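Long-range contacts in cellulase IBT99 (Metagenomes, PDB 6WBT), which probably hydrolyses 6-phospho-alpha-glucosides as a family 4 glycosidase that holds NAD and a manganese ion beside its sugar-phosphate pocket: residues G12-P18 with R45-V49; M127-D132 with L161-I167; R297-A301 with Q314-V318. All coordinates share one frame; numbering follows the deposited sequence.

Interaction 1 of 3, residues G12-P18 with R45-V49. With NAD (nicotinamide-adenine-dinucleotide), chain G.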
loop_
_atom_site.group_PDB
_atom_site.type_symbol
_atom_site.label_atom_id
_atom_site.label_comp_id
_atom_site.label_asym_id
_atom_site.label_seq_id
_atom_site.Cartn_x
_atom_site.Cartn_y
_atom_site.Cartn_z
ATOM N N GLY A 12 -5.880 12.103 -41.025
ATOM C CA GLY A 12 -6.253 13.336 -41.695
ATOM C C GLY A 12 -7.641 13.324 -42.298
ATOM O O GLY A 12 -8.179 14.391 -42.610
ATOM N N GLY A 13 -8.234 12.144 -42.469
ATOM C CA GLY A 13 -9.577 12.047 -43.002
ATOM C C GLY A 13 -10.646 12.123 -41.932
ATOM O O GLY A 13 -11.741 11.578 -42.098
ATOM N N SER A 14 -10.335 12.793 -40.827
ATOM C CA SER A 14 -11.260 12.941 -39.716
ATOM C C SER A 14 -12.123 14.178 -39.911
ATOM O O SER A 14 -11.729 15.132 -40.587
ATOM C CB SER A 14 -10.506 13.042 -38.388
ATOM O OG SER A 14 -11.372 13.450 -37.345
ATOM N N THR A 15 -13.315 14.153 -39.310
ATOM C CA THR A 15 -14.200 15.310 -39.368
ATOM C C THR A 15 -13.684 16.474 -38.530
ATOM O O THR A 15 -14.128 17.610 -38.726
ATOM C CB THR A 15 -15.608 14.925 -38.910
ATOM O OG1 THR A 15 -15.563 14.465 -37.554
ATOM C CG2 THR A 15 -16.170 13.823 -39.796
ATOM N N TYR A 16 -12.760 16.218 -37.608
ATOM C CA TYR A 16 -12.154 17.265 -36.800
ATOM C C TYR A 16 -10.852 17.788 -37.389
ATOM O O TYR A 16 -10.243 18.689 -36.803
ATOM C CB TYR A 16 -11.900 16.757 -35.376
ATOM C CG TYR A 16 -13.147 16.314 -34.646
ATOM C CD1 TYR A 16 -13.462 14.967 -34.527
ATOM C CD2 TYR A 16 -14.008 17.242 -34.074
ATOM C CE1 TYR A 16 -14.600 14.556 -33.859
ATOM C CE2 TYR A 16 -15.149 16.840 -33.404
ATOM C CZ TYR A 16 -15.440 15.497 -33.301
ATOM O OH TYR A 16 -16.574 15.092 -32.635
ATOM N N THR A 17 -10.409 17.245 -38.524
ATOM C CA THR A 17 -9.144 17.684 -39.112
ATOM C C THR A 17 -9.170 19.144 -39.551
ATOM O O THR A 17 -8.237 19.884 -39.195
ATOM C CB THR A 17 -8.757 16.751 -40.266
ATOM O OG1 THR A 17 -8.601 15.415 -39.774
ATOM C CG2 THR A 17 -7.454 17.205 -40.907
ATOM N N PRO A 18 -10.171 19.631 -40.298
ATOM C CA PRO A 18 -10.180 21.066 -40.635
ATOM C C PRO A 18 -10.279 21.970 -39.422
ATOM O O PRO A 18 -9.873 23.137 -39.503
ATOM C CB PRO A 18 -11.413 21.210 -41.539
ATOM C CG PRO A 18 -11.674 19.843 -42.054
ATOM C CD PRO A 18 -11.292 18.923 -40.942
ATOM N N ARG A 45 -10.763 9.054 -48.687
ATOM C CA ARG A 45 -11.400 9.876 -47.664
ATOM C C ARG A 45 -10.497 11.024 -47.236
ATOM O O ARG A 45 -10.973 12.140 -46.995
ATOM C CB ARG A 45 -11.782 9.018 -46.456
ATOM C CG ARG A 45 -12.443 9.798 -45.329
ATOM C CD ARG A 45 -12.682 8.923 -44.108
ATOM N NE ARG A 45 -13.285 9.675 -43.010
ATOM C CZ ARG A 45 -14.592 9.749 -42.785
ATOM N NH1 ARG A 45 -15.443 9.113 -43.578
ATOM N NH2 ARG A 45 -15.051 10.458 -41.762
ATOM N N GLN A 46 -9.190 10.773 -47.139
ATOM C CA GLN A 46 -8.267 11.822 -46.721
ATOM C C GLN A 46 -8.105 12.885 -47.800
ATOM O O GLN A 46 -7.957 14.073 -47.490
ATOM C CB GLN A 46 -6.912 11.215 -46.359
ATOM C CG GLN A 46 -5.842 12.244 -46.049
ATOM C CD GLN A 46 -4.585 11.624 -45.486
ATOM O OE1 GLN A 46 -4.260 11.815 -44.315
ATOM N NE2 GLN A 46 -3.868 10.873 -46.315
ATOM N N ASN A 47 -8.133 12.481 -49.072
ATOM C CA ASN A 47 -7.968 13.449 -50.152
ATOM C C ASN A 47 -9.129 14.435 -50.211
ATOM O O ASN A 47 -8.937 15.589 -50.608
ATOM C CB ASN A 47 -7.812 12.728 -51.492
ATOM C CG ASN A 47 -6.491 11.991 -51.605
ATOM O OD1 ASN A 47 -6.440 10.854 -52.072
ATOM N ND2 ASN A 47 -5.414 12.638 -51.175
ATOM N N LYS A 48 -10.332 14.005 -49.822
ATOM C CA LYS A 48 -11.465 14.925 -49.792
ATOM C C LYS A 48 -11.338 15.911 -48.638
ATOM O O LYS A 48 -11.622 17.104 -48.800
ATOM C CB LYS A 48 -12.774 14.143 -49.690
ATOM C CG LYS A 48 -13.005 13.169 -50.832
ATOM C CD LYS A 48 -14.252 12.334 -50.596
ATOM C CE LYS A 48 -14.426 11.285 -51.680
ATOM N NZ LYS A 48 -15.588 10.395 -51.406
ATOM N N VAL A 49 -10.915 15.432 -47.466
ATOM C CA VAL A 49 -10.698 16.329 -46.336
ATOM C C VAL A 49 -9.508 17.242 -46.600
ATOM O O VAL A 49 -9.498 18.401 -46.167
ATOM C CB VAL A 49 -10.518 15.519 -45.039
ATOM C CG1 VAL A 49 -10.391 16.448 -43.840
ATOM C CG2 VAL A 49 -11.680 14.557 -44.849
HETATM P PA NAD G . -13.883 9.849 -38.619
HETATM O O1A NAD G . -14.385 8.449 -38.736
HETATM O O2A NAD G . -14.660 10.931 -39.294
HETATM O O5B NAD G . -12.357 9.896 -39.115
HETATM C C5B NAD G . -11.379 9.010 -38.504
HETATM C C4B NAD G . -10.205 8.844 -39.437
HETATM O O4B NAD G . -9.249 7.913 -38.862
HETATM C C3B NAD G . -10.526 8.293 -40.837
HETATM O O3B NAD G . -9.901 9.104 -41.824
HETATM C C2B NAD G . -9.891 6.898 -40.812
HETATM O O2B NAD G . -9.562 6.390 -42.087
HETATM C C1B NAD G . -8.689 7.170 -39.919
HETATM N N9A NAD G . -8.056 5.970 -39.384
HETATM C C8A NAD G . -8.684 4.815 -38.991
HETATM N N7A NAD G . -7.859 3.894 -38.558
HETATM C C5A NAD G . -6.604 4.470 -38.682
HETATM C C6A NAD G . -5.312 3.993 -38.391
HETATM N N6A NAD G . -5.065 2.782 -37.900
HETATM N N1A NAD G . -4.270 4.823 -38.636
HETATM C C2A NAD G . -4.526 6.040 -39.132
HETATM N N3A NAD G . -5.695 6.593 -39.443
HETATM C C4A NAD G . -6.710 5.751 -39.193
HETATM O O3 NAD G . -13.736 10.221 -37.066
HETATM P PN NAD G . -14.121 11.533 -36.226
HETATM O O1N NAD G . -13.520 12.727 -36.890
HETATM O O2N NAD G . -15.591 11.527 -35.966
HETATM O O5D NAD G . -13.340 11.235 -34.860
HETATM C C5D NAD G . -11.922 10.948 -34.943
HETATM C C4D NAD G . -11.439 10.442 -33.607
HETATM O O4D NAD G . -11.440 11.533 -32.659
HETATM C C3D NAD G . -12.299 9.348 -32.957
HETATM O O3D NAD G . -11.461 8.323 -32.441
HETATM C C2D NAD G . -12.977 10.132 -31.829
HETATM O O2D NAD G . -13.505 9.332 -30.784
HETATM C C1D NAD G . -11.825 11.028 -31.391
HETATM N N1N NAD G . -12.277 12.162 -30.537
HETATM C C2N NAD G . -12.014 12.148 -29.193
HETATM C C3N NAD G . -12.450 13.181 -28.377
HETATM C C7N NAD G . -12.077 13.133 -26.917
HETATM O O7N NAD G . -12.867 13.556 -26.078
HETATM N N7N NAD G . -10.878 12.660 -26.603
HETATM C C4N NAD G . -13.189 14.218 -28.936
HETATM C C5N NAD G . -13.416 14.238 -30.295
HETATM C C6N NAD G . -12.951 13.204 -31.078
#

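Interaction 2 of 3, residues M127-D132 with L161-I167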
loop_
_atom_site.group_PDB
_atom_site.type_symbol
_atom_site.label_atom_id
_atom_site.label_comp_id
_atom_site.label_asym_id
_atom_site.label_seq_id
_atom_site.Cartn_x
_atom_site.Cartn_y
_atom_site.Cartn_z
HETATM N N MSE A 127 -3.062 1.575 -32.315
HETATM C CA MSE A 127 -2.383 2.636 -31.577
HETATM C C MSE A 127 -0.948 2.237 -31.255
HETATM O O MSE A 127 -0.040 3.067 -31.298
HETATM C CB MSE A 127 -3.136 2.973 -30.289
HETATM C CG MSE A 127 -4.230 4.013 -30.461
HETATM SE SE MSE A 127 -3.520 5.727 -31.057
HETATM C CE MSE A 127 -2.171 5.988 -29.672
ATOM N N VAL A 128 -0.752 0.957 -30.931
ATOM C CA VAL A 128 0.594 0.457 -30.659
ATOM C C VAL A 128 1.453 0.542 -31.915
ATOM O O VAL A 128 2.645 0.870 -31.850
ATOM C CB VAL A 128 0.528 -0.979 -30.104
ATOM C CG1 VAL A 128 1.924 -1.564 -29.960
ATOM C CG2 VAL A 128 -0.191 -0.994 -28.762
ATOM N N GLN A 129 0.860 0.257 -33.079
ATOM C CA GLN A 129 1.591 0.396 -34.333
ATOM C C GLN A 129 1.969 1.846 -34.600
ATOM O O GLN A 129 3.034 2.115 -35.170
ATOM C CB GLN A 129 0.761 -0.162 -35.489
ATOM C CG GLN A 129 1.526 -0.292 -36.793
ATOM C CD GLN A 129 0.713 -0.973 -37.877
ATOM O OE1 GLN A 129 -0.445 -0.628 -38.112
ATOM N NE2 GLN A 129 1.318 -1.950 -38.543
ATOM N N LEU A 130 1.116 2.792 -34.196
ATOM C CA LEU A 130 1.470 4.202 -34.310
ATOM C C LEU A 130 2.658 4.542 -33.418
ATOM O O LEU A 130 3.511 5.359 -33.786
ATOM C CB LEU A 130 0.266 5.075 -33.956
ATOM C CG LEU A 130 0.512 6.577 -33.785
ATOM C CD1 LEU A 130 1.027 7.194 -35.071
ATOM C CD2 LEU A 130 -0.755 7.280 -33.322
ATOM N N ILE A 131 2.731 3.918 -32.240
ATOM C CA ILE A 131 3.851 4.157 -31.334
ATOM C C ILE A 131 5.148 3.653 -31.953
ATOM O O ILE A 131 6.171 4.349 -31.951
ATOM C CB ILE A 131 3.586 3.493 -29.970
ATOM C CG1 ILE A 131 2.334 4.082 -29.313
ATOM C CG2 ILE A 131 4.796 3.643 -29.065
ATOM C CD1 ILE A 131 2.494 5.513 -28.854
ATOM N N ASP A 132 5.122 2.434 -32.499
ATOM C CA ASP A 132 6.329 1.848 -33.072
ATOM C C ASP A 132 6.786 2.595 -34.319
ATOM O O ASP A 132 7.979 2.581 -34.644
ATOM C CB ASP A 132 6.094 0.371 -33.386
ATOM C CG ASP A 132 5.779 -0.443 -32.147
ATOM O OD1 ASP A 132 6.382 -0.172 -31.087
ATOM O OD2 ASP A 132 4.925 -1.350 -32.229
ATOM N N LEU A 161 1.884 -1.908 -22.777
ATOM C CA LEU A 161 2.675 -2.513 -23.843
ATOM C C LEU A 161 3.905 -1.672 -24.167
ATOM O O LEU A 161 5.011 -2.205 -24.309
ATOM C CB LEU A 161 1.804 -2.723 -25.082
ATOM C CG LEU A 161 0.737 -3.813 -24.972
ATOM C CD1 LEU A 161 -0.187 -3.784 -26.176
ATOM C CD2 LEU A 161 1.379 -5.189 -24.824
ATOM N N ARG A 162 3.730 -0.353 -24.271
ATOM C CA ARG A 162 4.799 0.586 -24.601
ATOM C C ARG A 162 4.898 1.603 -23.470
ATOM O O ARG A 162 4.425 2.742 -23.601
ATOM C CB ARG A 162 4.540 1.272 -25.943
ATOM C CG ARG A 162 5.238 0.622 -27.129
ATOM C CD ARG A 162 4.754 -0.796 -27.372
ATOM N NE ARG A 162 5.311 -1.356 -28.600
ATOM C CZ ARG A 162 5.145 -2.617 -28.986
ATOM N NH1 ARG A 162 4.440 -3.451 -28.236
ATOM N NH2 ARG A 162 5.685 -3.045 -30.119
ATOM N N PRO A 163 5.502 1.226 -22.339
ATOM C CA PRO A 163 5.581 2.166 -21.211
ATOM C C PRO A 163 6.520 3.332 -21.463
ATOM O O PRO A 163 6.338 4.398 -20.863
ATOM C CB PRO A 163 6.076 1.286 -20.052
ATOM C CG PRO A 163 5.899 -0.138 -20.518
ATOM C CD PRO A 163 6.070 -0.089 -22.000
ATOM N N LYS A 164 7.519 3.163 -22.327
ATOM C CA LYS A 164 8.495 4.207 -22.610
ATOM C C LYS A 164 8.049 5.163 -23.709
ATOM O O LYS A 164 8.825 6.044 -24.094
ATOM C CB LYS A 164 9.838 3.578 -23.000
ATOM C CG LYS A 164 10.438 2.667 -21.941
ATOM C CD LYS A 164 10.881 3.447 -20.716
ATOM C CE LYS A 164 11.640 2.556 -19.747
ATOM N NZ LYS A 164 12.840 1.946 -20.386
ATOM N N ALA A 165 6.828 5.016 -24.217
ATOM C CA ALA A 165 6.368 5.848 -25.319
ATOM C C ALA A 165 6.210 7.298 -24.880
ATOM O O ALA A 165 5.706 7.584 -23.790
ATOM C CB ALA A 165 5.042 5.320 -25.864
ATOM N N ARG A 166 6.645 8.216 -25.743
ATOM C CA ARG A 166 6.503 9.650 -25.492
ATOM C C ARG A 166 5.124 10.076 -25.989
ATOM O O ARG A 166 4.964 10.715 -27.032
ATOM C CB ARG A 166 7.626 10.428 -26.168
ATOM C CG ARG A 166 8.991 9.767 -26.026
ATOM C CD ARG A 166 10.115 10.626 -26.587
ATOM N NE ARG A 166 10.615 11.590 -25.611
ATOM C CZ ARG A 166 10.323 12.886 -25.621
ATOM N NH1 ARG A 166 10.825 13.688 -24.691
ATOM N NH2 ARG A 166 9.535 13.383 -26.563
ATOM N N ILE A 167 4.107 9.700 -25.216
ATOM C CA ILE A 167 2.713 9.909 -25.581
ATOM C C ILE A 167 1.987 10.550 -24.406
ATOM O O ILE A 167 2.302 10.294 -23.239
ATOM C CB ILE A 167 2.035 8.582 -25.999
ATOM C CG1 ILE A 167 0.604 8.821 -26.491
ATOM C CG2 ILE A 167 2.055 7.578 -24.854
ATOM C CD1 ILE A 167 -0.119 7.555 -26.898
#

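Interaction 3 of 3, residues R297-A301 with Q314-V318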
loop_
_atom_site.group_PDB
_atom_site.type_symbol
_atom_site.label_atom_id
_atom_site.label_comp_id
_atom_site.label_asym_id
_atom_site.label_seq_id
_atom_site.Cartn_x
_atom_site.Cartn_y
_atom_site.Cartn_z
ATOM N N ARG A 297 -21.794 17.026 -43.739
ATOM C CA ARG A 297 -21.455 18.410 -44.040
ATOM C C ARG A 297 -19.974 18.623 -44.323
ATOM O O ARG A 297 -19.594 19.731 -44.718
ATOM C CB ARG A 297 -21.884 19.325 -42.889
ATOM C CG ARG A 297 -23.388 19.430 -42.701
ATOM C CD ARG A 297 -23.736 20.509 -41.689
ATOM N NE ARG A 297 -23.070 20.296 -40.407
ATOM C CZ ARG A 297 -23.590 19.598 -39.403
ATOM N NH1 ARG A 297 -24.787 19.043 -39.529
ATOM N NH2 ARG A 297 -22.913 19.455 -38.271
ATOM N N ILE A 298 -19.129 17.610 -44.134
ATOM C CA ILE A 298 -17.700 17.780 -44.376
ATOM C C ILE A 298 -17.340 17.177 -45.728
ATOM O O ILE A 298 -16.356 17.582 -46.358
ATOM C CB ILE A 298 -16.857 17.173 -43.239
ATOM C CG1 ILE A 298 -15.428 17.715 -43.298
ATOM C CG2 ILE A 298 -16.854 15.652 -43.309
ATOM C CD1 ILE A 298 -14.712 17.701 -41.974
ATOM N N PHE A 299 -18.133 16.213 -46.191
ATOM C CA PHE A 299 -17.976 15.703 -47.545
ATOM C C PHE A 299 -18.792 16.492 -48.557
ATOM O O PHE A 299 -18.506 16.423 -49.758
ATOM C CB PHE A 299 -18.356 14.221 -47.603
ATOM C CG PHE A 299 -17.391 13.324 -46.880
ATOM C CD1 PHE A 299 -16.080 13.721 -46.675
ATOM C CD2 PHE A 299 -17.794 12.088 -46.402
ATOM C CE1 PHE A 299 -15.187 12.903 -46.010
ATOM C CE2 PHE A 299 -16.905 11.264 -45.735
ATOM C CZ PHE A 299 -15.600 11.673 -45.539
ATOM N N LYS A 300 -19.799 17.236 -48.094
ATOM C CA LYS A 300 -20.475 18.199 -48.956
ATOM C C LYS A 300 -19.559 19.370 -49.285
ATOM O O LYS A 300 -19.511 19.828 -50.432
ATOM C CB LYS A 300 -21.763 18.679 -48.280
ATOM C CG LYS A 300 -22.394 19.937 -48.871
ATOM C CD LYS A 300 -21.959 21.195 -48.122
ATOM C CE LYS A 300 -21.996 20.993 -46.619
ATOM N NZ LYS A 300 -21.287 22.089 -45.901
ATOM N N ALA A 301 -18.826 19.870 -48.285
ATOM C CA ALA A 301 -17.905 20.976 -48.521
ATOM C C ALA A 301 -16.762 20.570 -49.440
ATOM O O ALA A 301 -16.217 21.415 -50.160
ATOM C CB ALA A 301 -17.361 21.499 -47.192
ATOM N N GLN A 314 -16.242 28.290 -41.350
ATOM C CA GLN A 314 -16.517 28.410 -39.923
ATOM C C GLN A 314 -17.394 27.282 -39.398
ATOM O O GLN A 314 -17.644 27.231 -38.188
ATOM C CB GLN A 314 -17.172 29.757 -39.609
ATOM C CG GLN A 314 -18.665 29.811 -39.883
ATOM C CD GLN A 314 -19.310 31.071 -39.335
ATOM O OE1 GLN A 314 -19.630 31.994 -40.083
ATOM N NE2 GLN A 314 -19.508 31.112 -38.022
ATOM N N GLN A 315 -17.874 26.393 -40.272
ATOM C CA GLN A 315 -18.603 25.213 -39.816
ATOM C C GLN A 315 -17.760 24.391 -38.851
ATOM O O GLN A 315 -18.243 23.947 -37.803
ATOM C CB GLN A 315 -19.016 24.351 -41.010
ATOM C CG GLN A 315 -20.216 24.848 -41.794
ATOM C CD GLN A 315 -20.593 23.898 -42.917
ATOM O OE1 GLN A 315 -19.865 23.763 -43.902
ATOM N NE2 GLN A 315 -21.727 23.224 -42.767
ATOM N N PHE A 316 -16.491 24.182 -39.190
ATOM C CA PHE A 316 -15.615 23.287 -38.452
ATOM C C PHE A 316 -14.746 24.007 -37.428
ATOM O O PHE A 316 -13.911 23.363 -36.787
ATOM C CB PHE A 316 -14.730 22.509 -39.432
ATOM C CG PHE A 316 -15.399 22.219 -40.747
ATOM C CD1 PHE A 316 -16.367 21.233 -40.846
ATOM C CD2 PHE A 316 -15.062 22.936 -41.884
ATOM C CE1 PHE A 316 -16.986 20.967 -42.055
ATOM C CE2 PHE A 316 -15.676 22.674 -43.095
ATOM C CZ PHE A 316 -16.639 21.689 -43.181
ATOM N N TYR A 317 -14.925 25.317 -37.253
ATOM C CA TYR A 317 -14.135 26.099 -36.311
ATOM C C TYR A 317 -14.821 26.242 -34.956
ATOM O O TYR A 317 -14.601 27.232 -34.251
ATOM C CB TYR A 317 -13.827 27.484 -36.884
ATOM C CG TYR A 317 -13.060 27.496 -38.193
ATOM C CD1 TYR A 317 -12.432 26.353 -38.674
ATOM C CD2 TYR A 317 -12.960 28.661 -38.943
ATOM C CE1 TYR A 317 -11.735 26.370 -39.871
ATOM C CE2 TYR A 317 -12.264 28.688 -40.136
ATOM C CZ TYR A 317 -11.654 27.541 -40.595
ATOM O OH TYR A 317 -10.961 27.568 -41.783
ATOM N N VAL A 318 -15.650 25.273 -34.575
ATOM C CA VAL A 318 -16.437 25.359 -33.351
ATOM C C VAL A 318 -15.905 24.359 -32.334
ATOM O O VAL A 318 -15.335 23.320 -32.687
ATOM C CB VAL A 318 -17.937 25.121 -33.628
ATOM C CG1 VAL A 318 -18.485 26.212 -34.536
ATOM C CG2 VAL A 318 -18.155 23.749 -34.250
#

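Interaction 1 of 3, residues G12-P18 with R45-V49
Arg-45 reaches along the loop at Gly-13, and Val-49, one helical turn on, presses into the same loop with both its methyls. The arginine runs straight out from CG to NE, which carries the guanidinium past the glycine to the NAD diphosphate. NE donates to Gly-13 O at 2.6 Å, in the carbonyl plane though tilted 21° from the guanidinium plane, with an N-H...O angle of 147°. Beyond it NH2 makes a weak bond to NAD O2A and a salt bridge to Glu-295, while Thr-15 CG2 lies obliquely to the guanidinium.

With Val-49 CG1 anti to the backbone N (chi1 -176°), that methyl is set against Gly-12 O at 3.3 Å and Pro-18 CD at 3.9 Å, the proline and valine crossing at about a right angle. The same torsion leaves CG2 on Gly-13 CA at 3.8 Å. Gly-13 thus lies close against the helix, and its carbonyl oxygen also comes near the NAD ribose at O3B.

The loop also grips the cofactor through Thr-15. Thr-15 N and Thr-15 OG1 both donate to NAD O1N, each at 2.8 Å, and Arg-294 also bonds to the threonine hydroxyl. Tyr-16 takes no part in the contact with the helix; its ring meets NAD, with C5N over one face and CE1 3.5 Å from NAD C6N. Ser-14 OG accepts from Tyr-16 N, capping the turn into the next helix.

This is the glycine-rich dinucleotide loop of a Rossmann fold. It leads from strand 5-10 into helix 17-25; helix 43-60 follows strand 33-39, Asp-40 just beyond that strand accepts from Gly-13 N, and helix 296-306 packs on Thr-15, Pro-18 and Arg-45.

Interaction 2 of 3, residues M127-D132 with L161-I167
Asp-132 and Arg-162 meet in a two-pronged salt bridge. Arg-162 NE donates to Asp-132 OD1 at 3.0 Å, nearly in the guanidinium plane and onto the syn lone pair, with an N-H...O angle of 148°. The second prong pairs Arg-162 NH2 with Asp-132 OD2 at 2.8 Å. The two flat groups are not coplanar, however: carboxylate and guanidinium are turned 50° against each other.

Val-128, one turn earlier on the aspartate's helix, packs against the arginine. Its CG1 sits over the centre of one guanidinium face, 3.5 Å from Arg-162 CZ, so Asp-132 OD1 lies at the edge of the cation and a methyl covers one face. Arg-162 CG lies 3.6 Å from Ile-131 CG2, and the bend at chi2 (63°) then swings CD and the guanidinium toward Val-128 and Asp-132. With an alanine here, the Asp-132 carboxylate would probably lose its cationic mate and a gap would be likely to open over Val-128 CG1.

Both partners belong to the Rossmann half of the chain. Helix 151-161 is the crossover between the parallel neighbours 143-146 and 167-170; the loop closing that beta-alpha-beta unit makes a type I turn from Arg-162 to Ala-165 as it passes helix 114-136.

Farther along, contacts are purely apolar. Leu-161 and Val-128 cross at about a right angle, CD1 of the one meeting CG2 of the other, and Ala-165 CB packs 3.6 Å from Ile-131 CG2. Where the loop enters strand 167-170, Ile-167 CD1 meets both Ile-131 CD1 and, at 3.8 Å, the CE methyl of selenomethionine Met-127; Ile-131 and Ile-167 also lie on Ile-144 of strand 143-146.

Interaction 3 of 3, residues R297-A301 with Q314-V318
Lys-300 NZ donates to Arg-297 O at 3.1 Å, in the carbonyl plane and on a lone pair, and the ring edge of Phe-316 lies beside the same oxygen. The lysine gets there by folding back over its own helical turn: the chain leaves with CG anti to the backbone N and then bends at chi2 (-95°) and chi3 (-44°). Phe-316 comes from the other segment, edge first, with the oxygen in the ring plane and CZ 3.9 Å away.

Phe-316 also meets the apolar side of the helix. Ile-298 CG1 lies 3.8 Å from Phe-316 CE1, the two side chains crossing at a slant, and Ala-301 CB stands at the ring edge 4.1 Å from Phe-316 CZ. One face of the ring is covered from within its own segment, since Gln-315 CB sits over the ring centre.

Residues 314-318, in the loop between helices 296-306 and 321-334, fold back on the start of helix 296-306. Both pieces fall within the family 4 C-terminal domain, yet Ile-298 and Phe-316 also touch Pro-18 of helix 17-25 and Ile-52 of helix 43-60, across on the Rossmann part. The contact therefore lies where the C-terminal part of the chain packs on the nucleotide-binding part.

Beside Phe-316, Gln-315 extends beyond CG until its amide lies between the lysine and the arginine. Gln-315 CD is 3.6 Å from Lys-300 NZ, and the amide group also packs against Arg-297 CD. The amide is turned 49° from the Arg-297 guanidinium, while the aliphatic chain of the arginine passes it obliquely.

Overall arrangement
The three contacts follow one another along the chain without interleaving. Interactions 1 and 2 both belong to the Rossmann part but lie 24 Å apart between centres: interaction 1 joins the loop after strand 5-10 to the helix after strand 33-39, while interaction 2 lies by strands 143-146 and 167-170 of the same sheet. Interaction 3, from the C-terminal domain, touches interaction 1, their centres 11 Å apart, with Ile-298 CD1 reaching Pro-18 CG and Phe-299 meeting the Arg-45 guanidinium. Helix 296-306 therefore joins the two domains right behind the NAD diphosphate loop, whereas interaction 2 remains about 19 Å from interaction 3 between nearest atoms.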